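Local coordinates for oxidoreductase, short chain dehydrogenase/reductase family protein (PDB 6OW4) that acts as an NADH-dependent 20beta-hydroxysteroid dehydrogenase of the short-chain dehydrogenase/reductase family, at residues Glu110-Leu115 / Met167-His172. Sequence-based numbering, arbitrary orientation.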
# COMPACT_ATOMS: atom_id res chain seq x y z
N GLU F 110 3.38 -3.67 -36.90
CA GLU F 110 3.37 -2.68 -38.02
C GLU F 110 3.29 -1.26 -37.45
O GLU F 110 3.87 -0.36 -38.09
CB GLU F 110 2.21 -2.98 -38.97
CG GLU F 110 2.23 -2.14 -40.24
CD GLU F 110 3.51 -2.21 -41.06
OE1 GLU F 110 4.16 -3.27 -41.05
OE2 GLU F 110 3.85 -1.20 -41.71
N LEU F 111 2.61 -1.06 -36.32
CA LEU F 111 2.55 0.25 -35.61
C LEU F 111 3.97 0.68 -35.21
O LEU F 111 4.32 1.85 -35.43
CB LEU F 111 1.65 0.14 -34.38
CG LEU F 111 1.48 1.43 -33.57
CD1 LEU F 111 0.69 2.47 -34.35
CD2 LEU F 111 0.81 1.15 -32.23
N LYS F 112 4.74 -0.25 -34.63
CA LYS F 112 6.17 -0.06 -34.25
C LYS F 112 6.93 0.50 -35.46
O LYS F 112 7.66 1.50 -35.28
CB LYS F 112 6.78 -1.39 -33.79
CG LYS F 112 8.17 -1.28 -33.17
CD LYS F 112 8.78 -2.63 -32.83
CE LYS F 112 9.99 -2.53 -31.93
NZ LYS F 112 11.06 -1.70 -32.52
N THR F 113 6.76 -0.11 -36.63
CA THR F 113 7.42 0.28 -37.91
C THR F 113 7.04 1.72 -38.27
O THR F 113 7.96 2.49 -38.60
CB THR F 113 7.05 -0.70 -39.04
OG1 THR F 113 7.54 -1.99 -38.64
CG2 THR F 113 7.64 -0.32 -40.38
N GLN F 114 5.75 2.06 -38.20
CA GLN F 114 5.21 3.36 -38.68
C GLN F 114 5.55 4.48 -37.68
O GLN F 114 5.82 5.61 -38.14
CB GLN F 114 3.71 3.26 -38.93
CG GLN F 114 3.36 2.42 -40.15
CD GLN F 114 4.23 2.78 -41.33
OE1 GLN F 114 4.26 3.93 -41.78
NE2 GLN F 114 4.96 1.80 -41.84
N LEU F 115 5.54 4.18 -36.37
CA LEU F 115 5.95 5.12 -35.30
C LEU F 115 7.38 5.61 -35.59
O LEU F 115 7.60 6.83 -35.56
CB LEU F 115 5.86 4.44 -33.94
CG LEU F 115 4.47 4.35 -33.33
CD1 LEU F 115 4.46 3.44 -32.11
CD2 LEU F 115 3.94 5.74 -32.96
N MET F 167 13.04 2.90 -27.87
CA MET F 167 13.90 3.78 -27.04
C MET F 167 15.31 3.20 -26.95
O MET F 167 16.27 3.94 -27.26
CB MET F 167 13.32 3.92 -25.62
CG MET F 167 12.09 4.80 -25.57
SD MET F 167 11.22 4.68 -23.99
CE MET F 167 9.77 5.67 -24.33
N ARG F 168 15.43 1.93 -26.55
CA ARG F 168 16.73 1.23 -26.38
C ARG F 168 17.39 1.05 -27.75
O ARG F 168 18.61 1.31 -27.86
CB ARG F 168 16.52 -0.11 -25.68
CG ARG F 168 16.08 0.02 -24.23
CD ARG F 168 15.88 -1.34 -23.59
NE ARG F 168 14.70 -2.02 -24.12
CZ ARG F 168 14.44 -3.31 -23.96
NH1 ARG F 168 15.27 -4.09 -23.29
NH2 ARG F 168 13.34 -3.82 -24.49
N GLU F 169 16.62 0.65 -28.76
CA GLU F 169 17.08 0.45 -30.16
C GLU F 169 17.61 1.77 -30.73
O GLU F 169 18.57 1.72 -31.53
CB GLU F 169 15.95 -0.11 -31.03
CG GLU F 169 15.70 -1.59 -30.81
CD GLU F 169 14.40 -2.12 -31.39
OE1 GLU F 169 13.79 -1.40 -32.21
OE2 GLU F 169 14.00 -3.24 -31.02
N HIS F 170 17.02 2.90 -30.34
CA HIS F 170 17.42 4.27 -30.76
C HIS F 170 18.49 4.83 -29.81
O HIS F 170 19.09 5.86 -30.16
CB HIS F 170 16.19 5.18 -30.87
CG HIS F 170 15.37 4.92 -32.09
ND1 HIS F 170 14.50 5.86 -32.61
CD2 HIS F 170 15.32 3.85 -32.91
CE1 HIS F 170 13.93 5.37 -33.69
NE2 HIS F 170 14.42 4.14 -33.90
N GLY F 171 18.71 4.17 -28.67
CA GLY F 171 19.81 4.45 -27.73
C GLY F 171 19.60 5.75 -26.97
O GLY F 171 20.51 6.59 -26.99
N HIS F 172 18.44 5.90 -26.33
CA HIS F 172 18.08 7.07 -25.48
C HIS F 172 16.98 6.68 -24.49
O HIS F 172 16.41 5.57 -24.62
CB HIS F 172 17.68 8.27 -26.36
CG HIS F 172 16.51 8.03 -27.25
ND1 HIS F 172 15.20 8.12 -26.80
CD2 HIS F 172 16.43 7.72 -28.56
CE1 HIS F 172 14.38 7.87 -27.79
NE2 HIS F 172 15.10 7.62 -28.88
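In the Rossmann fold of this short-chain dehydrogenase, two helices that pack on the parallel sheet, 105-119 and 142-170, are linked at the surface by a salt bridge between Lys112 and Glu169, a small contact that buries 68 Å² over both segments. NZ of Lys112 donates to OE1 of Glu169 at 2.8 Å, approaching from the syn side and 22° out of the carboxylate plane. The second oxygen takes little part, since OE2 of Glu169 lies 3.6 Å from the same NZ, which makes the bridge monodentate. With the nearest CA atoms, those of Lys112 and Met167, 11.2 Å apart, reach matters: the lysine runs extended through its first three torsions and bends only at the last (chi4 -59°), while Glu169 comes from the opposite direction. The Lys112 side chain also touches Ile162, Glu165 and Ile166 of helix 142-170. An alanine in place of Lys112 would probably leave the Glu169 carboxylate without this positive mate and lose much of the contact with Ile162 and Ile166. Just beyond Glu169 the helix ends in a Schellman motif, in which Gly171 takes positive phi (73°) and His172 N bonds to Met167 O at 3.1 Å.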